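Local coordinates for CAIP (Helicobacter cinaedi, PDB 5LBH), which belongs to the Dps-like mini-ferritins, binds iron and probably stores it as a dodecamer, and promotes the differentiation of macrophages into foam cells, at residues 51-54 / 55-59; 67-70 / 71-74; 117-120 / 121-124. All coordinates share one frame; numbering follows the deposited sequence.

Interaction 1 of 3, residues 51-54 / 55-59; sequences VFDD and VAERV. With FE (Fe (III) ion), chain M.
Asp53 and Glu57, one turn apart on helix 34-61, show how two acids spaced i, i+4 can grip one metal. Asp53 OD2 binds the iron(III) ion at 2.4 Å and Glu57 OE1 binds it at 2.2 Å, each carboxylate giving a single oxygen. Their planes are turned 73° against each other. Asp53 CG is anti to the backbone N (chi1 -171°), and the Glu57 chain runs extended beyond CG, which brings both ends to the same ion. His26 NE2 of a second subunit also binds the iron, placing the site at a subunit interface, as in the ferroxidase centres of other Dps proteins.

The second oxygens are held from elsewhere: Asp53 OD1 accepts from Trp27 NE1 of the second subunit, and Glu57 OE2 forms a salt bridge with Lys135 of a third. The iron and this lysine probably offset the closeness of the two acids.

Backbone bonds fix the spacing of the ligands. Glu57 N donates to Asp53 O at 3.0 Å, flanked in the same run of i to i+4 bonds by Ala56 N to Phe52 O and Arg58 N to Asp54 O.

Side-chain packing seats this part of the helix in the bundle: Val51 packs on Ala15 and Val55 on Leu8, both of helix 4-28, while Val51 and Asp54 meet Tyr125 of helix 120-144.

Interaction 2 of 3, residues 67-70 / 71-74; sequences YVTL and ADML
Thr69, still extended (phi -136°, psi 148°), gives way to helical Leu70, and the first turn closes as Met73 N donates to Thr69 O at 3.1 Å and Leu74 N to Leu70 O at 2.8 Å. Met73 makes much of the side-chain contact. Its CG, anti to its own carbonyl carbon (chi1 -53°), starts a fully extended chain that runs back to the loop residue Tyr67: CG meets Tyr67 CB at 3.7 Å, and the methyl CE lies 3.5 Å from Tyr67 O. The sulfur SD of Met73 also packs on Leu70 CD2 at 4.0 Å.

Thr69 occupies the N-cap position of helix 70-76, the short helix that Dps proteins insert in the long connection between the second and third helices of their four-helix bundle. Thr69 OG1 lies 3.2 Å from Asp72 OD2, but at an angle unsuited to a hydrogen bond. The first amides of that helix, Leu70 N and Ala71 N, donate instead to the carboxylate of Glu81 of a second subunit, and Leu74 packs on Leu74 of that same subunit.

Tyr67 faces the helix start with Asp72 O over one face of its ring, and its CD1 is 3.8 Å from Asp72 CB. The ring also makes a cation-pi contact with Lys9, and Tyr67 O accepts from Gln12 NE2, which ties the loop to helix 4-28. The Asp72 carboxylate stands 59° from the ring plane. A water accepts from Val68 N and lies near Asp72 OD2, although that second leg is improbably short and therefore doubtful.

Interaction 3 of 3, residues 117-120 / 121-124; sequences QGDK and VSAA
An N-cap opens the last helix of the bundle, with the carboxylate of Asp119 turned onto Ser122. Asp119 OD2 accepts from Ser122 N at 3.2 Å along a nearly straight bond (168° at the hydrogen), and Asp119 OD1 accepts from Ser122 OG at 2.9 Å. Both donors come from above the carboxylate plane, the amide 53° out of it. These two bonds to Ser122, together with a salt bridge from Arg58 NH2 to OD2, limit the rotation of the group. Placing CG anti to the backbone N (chi1 -175°) brings the carboxylate to the amide and hydroxyl of Ser122.

The cap lies at the end of the short connection between helices 89-116 and 120-144 of the ferritin-like four-helix bundle. Gly118, at positive phi, is the C-prime residue of a Schellman motif ending the first of these helices, with Asp119 N bonded to Ala114 O; Asp119 is also the centre of an inverse gamma turn. One residue therefore helps to finish one helix and caps the next.

Beyond the cap, regular backbone bonds take over, Ala123 N to Asp119 O at 3.2 Å and Ala124 N to Lys120 O at 2.8 Å. Ala123 packs against Ser111 and Ala114 of helix 89-116. Arg58 also reaches the other half of the capping pair, its NE bonding Ser122 OG. Lys120 NZ, at the end of a chain bent at chi3, forms a salt bridge with Asp115 of a third subunit.

Read from the N terminus, the three contacts follow in series; none nests within or crosses another. Interaction 1 lies late in helix 34-61, interaction 2 starts the short helix after the next loop, and interaction 3 sits where the chain turns into its last helix. Each is local and closes no long loop; what they tie together comes from the contacts between them. Phe52 CE1 touches Met73 SD at 3.8 Å, setting the short helix against interaction 1, while Arg58 joins helix 34-61 to the cap of helix 120-144. Interactions 2 and 3 stay about 15 Å apart at their nearest atoms. Interactions 1 and 2 share the second subunit, and interactions 1 and 3 the third.

Interaction 1 of 3, residues 51-54 / 55-59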
loop_
_atom_site.group_PDB
_atom_site.type_symbol
_atom_site.label_atom_id
_atom_site.label_comp_id
_atom_site.label_asym_id
_atom_site.label_seq_id
_atom_site.Cartn_x
_atom_site.Cartn_y
_atom_site.Cartn_z
ATOM N N VAL A 51 7.826 0.577 26.330
ATOM C CA VAL A 51 8.654 1.195 27.373
ATOM C C VAL A 51 9.504 0.142 28.073
ATOM O O VAL A 51 10.681 0.372 28.356
ATOM C CB VAL A 51 7.812 2.004 28.388
ATOM C CG1 VAL A 51 6.850 2.895 27.720
ATOM C CG2 VAL A 51 7.145 1.145 29.401
ATOM N N PHE A 52 8.937 -1.041 28.323
ATOM C CA PHE A 52 9.693 -2.102 28.976
ATOM C C PHE A 52 10.991 -2.384 28.223
ATOM O O PHE A 52 12.068 -2.485 28.823
ATOM C CB PHE A 52 8.830 -3.358 29.078
ATOM C CG PHE A 52 9.527 -4.530 29.705
ATOM C CD1 PHE A 52 9.772 -4.556 31.081
ATOM C CD2 PHE A 52 9.901 -5.625 28.936
ATOM C CE1 PHE A 52 10.389 -5.650 31.680
ATOM C CE2 PHE A 52 10.530 -6.727 29.523
ATOM C CZ PHE A 52 10.772 -6.739 30.899
ATOM N N ASP A 53 10.903 -2.491 26.900
ATOM C CA ASP A 53 12.075 -2.786 26.083
ATOM C C ASP A 53 12.960 -1.547 25.883
ATOM O O ASP A 53 14.191 -1.655 25.926
ATOM C CB ASP A 53 11.622 -3.379 24.747
ATOM C CG ASP A 53 12.778 -3.925 23.917
ATOM O OD1 ASP A 53 13.679 -4.593 24.489
ATOM O OD2 ASP A 53 12.765 -3.714 22.681
ATOM N N ASP A 54 12.352 -0.368 25.655
ATOM C CA ASP A 54 13.130 0.861 25.472
ATOM C C ASP A 54 13.975 1.150 26.694
ATOM O O ASP A 54 15.181 1.406 26.591
ATOM C CB ASP A 54 12.218 2.066 25.256
ATOM C CG ASP A 54 11.430 1.994 23.988
ATOM O OD1 ASP A 54 10.379 2.684 23.923
ATOM O OD2 ASP A 54 11.867 1.266 23.072
ATOM N N VAL A 55 13.336 1.125 27.863
ATOM C CA VAL A 55 13.967 1.504 29.118
ATOM C C VAL A 55 15.077 0.514 29.498
ATOM O O VAL A 55 16.153 0.916 29.966
ATOM C CB VAL A 55 12.858 1.655 30.182
ATOM C CG1 VAL A 55 12.437 0.356 30.801
ATOM C CG2 VAL A 55 13.208 2.695 31.185
ATOM N N ALA A 56 14.851 -0.787 29.273
ATOM C CA ALA A 56 15.894 -1.781 29.520
ATOM C C ALA A 56 17.093 -1.550 28.615
ATOM O O ALA A 56 18.240 -1.693 29.044
ATOM C CB ALA A 56 15.362 -3.196 29.292
ATOM N N GLU A 57 16.838 -1.262 27.334
ATOM C CA GLU A 57 17.920 -1.021 26.391
ATOM C C GLU A 57 18.656 0.276 26.680
ATOM O O GLU A 57 19.867 0.360 26.451
ATOM C CB GLU A 57 17.376 -1.031 24.970
ATOM C CG GLU A 57 17.331 -2.435 24.413
ATOM C CD GLU A 57 16.592 -2.550 23.102
ATOM O OE1 GLU A 57 16.261 -3.700 22.746
ATOM O OE2 GLU A 57 16.362 -1.520 22.414
ATOM N N ARG A 58 17.975 1.276 27.230
ATOM C CA ARG A 58 18.702 2.490 27.559
ATOM C C ARG A 58 19.676 2.241 28.709
ATOM O O ARG A 58 20.819 2.706 28.667
ATOM C CB ARG A 58 17.723 3.614 27.886
ATOM C CG ARG A 58 18.417 4.883 28.288
ATOM C CD ARG A 58 19.182 5.472 27.107
ATOM N NE ARG A 58 19.858 6.723 27.450
ATOM C CZ ARG A 58 20.960 7.162 26.842
ATOM N NH1 ARG A 58 21.516 6.452 25.859
ATOM N NH2 ARG A 58 21.511 8.305 27.225
ATOM N N VAL A 59 19.265 1.449 29.708
ATOM C CA VAL A 59 20.171 1.061 30.786
ATOM C C VAL A 59 21.412 0.403 30.208
ATOM O O VAL A 59 22.545 0.682 30.621
ATOM C CB VAL A 59 19.438 0.123 31.776
ATOM C CG1 VAL A 59 20.400 -0.572 32.713
ATOM C CG2 VAL A 59 18.379 0.880 32.541
HETATM FE FE FE M . 14.709 -4.323 21.334
#

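Interaction 2 of 3, residues 67-70 / 71-74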
loop_
_atom_site.group_PDB
_atom_site.type_symbol
_atom_site.label_atom_id
_atom_site.label_comp_id
_atom_site.label_asym_id
_atom_site.label_seq_id
_atom_site.Cartn_x
_atom_site.Cartn_y
_atom_site.Cartn_z
ATOM N N TYR A 67 16.923 -5.242 34.961
ATOM C CA TYR A 67 16.393 -6.473 35.520
ATOM C C TYR A 67 16.204 -7.486 34.409
ATOM O O TYR A 67 15.897 -7.143 33.264
ATOM C CB TYR A 67 15.074 -6.230 36.234
ATOM C CG TYR A 67 15.212 -5.374 37.457
ATOM C CD1 TYR A 67 16.025 -5.774 38.523
ATOM C CD2 TYR A 67 14.497 -4.189 37.577
ATOM C CE1 TYR A 67 16.138 -4.989 39.665
ATOM C CE2 TYR A 67 14.596 -3.404 38.712
ATOM C CZ TYR A 67 15.417 -3.800 39.750
ATOM O OH TYR A 67 15.505 -2.997 40.870
ATOM N N VAL A 68 16.426 -8.754 34.749
ATOM C CA VAL A 68 16.385 -9.813 33.758
ATOM C C VAL A 68 15.520 -11.003 34.162
ATOM O O VAL A 68 15.330 -11.918 33.362
ATOM C CB VAL A 68 17.842 -10.220 33.437
ATOM C CG1 VAL A 68 18.155 -11.690 33.649
ATOM C CG2 VAL A 68 18.226 -9.704 32.046
ATOM N N THR A 69 14.902 -10.974 35.339
ATOM C CA THR A 69 14.000 -12.040 35.754
ATOM C C THR A 69 12.756 -11.419 36.373
ATOM O O THR A 69 12.821 -10.352 36.985
ATOM C CB THR A 69 14.638 -12.996 36.760
ATOM O OG1 THR A 69 15.280 -12.237 37.782
ATOM C CG2 THR A 69 15.686 -13.866 36.061
ATOM N N LEU A 70 11.618 -12.098 36.204
ATOM C CA LEU A 70 10.380 -11.659 36.836
ATOM C C LEU A 70 10.485 -11.686 38.348
ATOM O O LEU A 70 9.867 -10.854 39.024
ATOM C CB LEU A 70 9.220 -12.542 36.376
ATOM C CG LEU A 70 8.737 -12.180 34.976
ATOM C CD1 LEU A 70 7.621 -13.110 34.539
ATOM C CD2 LEU A 70 8.273 -10.716 34.932
ATOM N N ALA A 71 11.265 -12.622 38.901
ATOM C CA ALA A 71 11.457 -12.630 40.349
ATOM C C ALA A 71 12.035 -11.304 40.823
ATOM O O ALA A 71 11.544 -10.723 41.795
ATOM C CB ALA A 71 12.352 -13.791 40.774
ATOM N N ASP A 72 13.047 -10.781 40.120
ATOM C CA ASP A 72 13.624 -9.491 40.511
ATOM C C ASP A 72 12.676 -8.332 40.248
ATOM O O ASP A 72 12.608 -7.400 41.057
ATOM C CB ASP A 72 14.933 -9.248 39.768
ATOM C CG ASP A 72 16.038 -10.132 40.253
ATOM O OD1 ASP A 72 15.880 -10.736 41.343
ATOM O OD2 ASP A 72 17.032 -10.262 39.514
ATOM N N MET A 73 11.919 -8.383 39.137
ATOM C CA MET A 73 11.027 -7.274 38.799
ATOM C C MET A 73 9.864 -7.192 39.771
ATOM O O MET A 73 9.409 -6.097 40.114
ATOM C CB MET A 73 10.504 -7.435 37.379
ATOM C CG MET A 73 11.613 -7.611 36.396
ATOM S SD MET A 73 11.043 -7.844 34.721
ATOM C CE MET A 73 12.617 -8.149 33.919
ATOM N N LEU A 74 9.376 -8.344 40.230
ATOM C CA LEU A 74 8.301 -8.349 41.212
ATOM C C LEU A 74 8.748 -7.716 42.518
ATOM O O LEU A 74 7.979 -6.989 43.158
ATOM C CB LEU A 74 7.819 -9.776 41.444
ATOM C CG LEU A 74 6.613 -10.196 40.633
ATOM C CD1 LEU A 74 6.329 -11.661 40.864
ATOM C CD2 LEU A 74 5.447 -9.349 41.119
HETATM O O HOH W 1 17.518 -9.288 37.327
#

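Interaction 3 of 3, residues 117-120 / 121-124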
loop_
_atom_site.group_PDB
_atom_site.type_symbol
_atom_site.label_atom_id
_atom_site.label_comp_id
_atom_site.label_asym_id
_atom_site.label_seq_id
_atom_site.Cartn_x
_atom_site.Cartn_y
_atom_site.Cartn_z
ATOM N N GLN A 117 22.680 15.357 34.998
ATOM C CA GLN A 117 23.903 14.680 34.594
ATOM C C GLN A 117 24.292 14.986 33.155
ATOM O O GLN A 117 25.221 14.365 32.632
ATOM C CB GLN A 117 23.758 13.164 34.763
ATOM C CG GLN A 117 23.487 12.674 36.166
ATOM C CD GLN A 117 23.278 11.167 36.187
ATOM O OE1 GLN A 117 23.558 10.485 35.188
ATOM N NE2 GLN A 117 22.785 10.632 37.319
ATOM N N GLY A 118 23.612 15.914 32.497
ATOM C CA GLY A 118 23.946 16.106 31.105
ATOM C C GLY A 118 23.525 14.968 30.207
ATOM O O GLY A 118 23.988 14.892 29.067
ATOM N N ASP A 119 22.678 14.062 30.703
ATOM C CA ASP A 119 22.148 12.954 29.912
ATOM C C ASP A 119 20.859 13.424 29.243
ATOM O O ASP A 119 19.745 13.077 29.644
ATOM C CB ASP A 119 21.918 11.740 30.804
ATOM C CG ASP A 119 21.497 10.524 30.034
ATOM O OD1 ASP A 119 21.343 9.456 30.653
ATOM O OD2 ASP A 119 21.284 10.623 28.817
ATOM N N LYS A 120 21.026 14.195 28.168
ATOM C CA LYS A 120 19.871 14.799 27.512
ATOM C C LYS A 120 19.070 13.807 26.684
ATOM O O LYS A 120 17.873 14.029 26.487
ATOM C CB LYS A 120 20.311 16.014 26.676
ATOM C CG LYS A 120 20.973 17.077 27.555
ATOM C CD LYS A 120 21.426 18.328 26.822
ATOM C CE LYS A 120 22.927 18.316 26.570
ATOM N NZ LYS A 120 23.435 19.712 26.401
ATOM N N VAL A 121 19.696 12.719 26.224
ATOM C CA VAL A 121 18.986 11.677 25.480
ATOM C C VAL A 121 17.945 10.988 26.361
ATOM O O VAL A 121 16.800 10.790 25.946
ATOM C CB VAL A 121 19.980 10.651 24.905
ATOM C CG1 VAL A 121 19.227 9.580 24.157
ATOM C CG2 VAL A 121 20.976 11.323 23.963
ATOM N N SER A 122 18.341 10.562 27.568
ATOM C CA SER A 122 17.386 9.961 28.494
ATOM C C SER A 122 16.300 10.962 28.886
ATOM O O SER A 122 15.115 10.608 28.984
ATOM C CB SER A 122 18.106 9.466 29.747
ATOM O OG SER A 122 18.946 8.372 29.489
ATOM N N ALA A 123 16.680 12.228 29.081
ATOM C CA ALA A 123 15.699 13.244 29.447
ATOM C C ALA A 123 14.701 13.497 28.316
ATOM O O ALA A 123 13.507 13.696 28.577
ATOM C CB ALA A 123 16.407 14.532 29.865
ATOM N N ALA A 124 15.166 13.501 27.058
ATOM C CA ALA A 124 14.257 13.707 25.929
ATOM C C ALA A 124 13.239 12.574 25.825
ATOM O O ALA A 124 12.038 12.815 25.640
ATOM C CB ALA A 124 15.049 13.813 24.632
#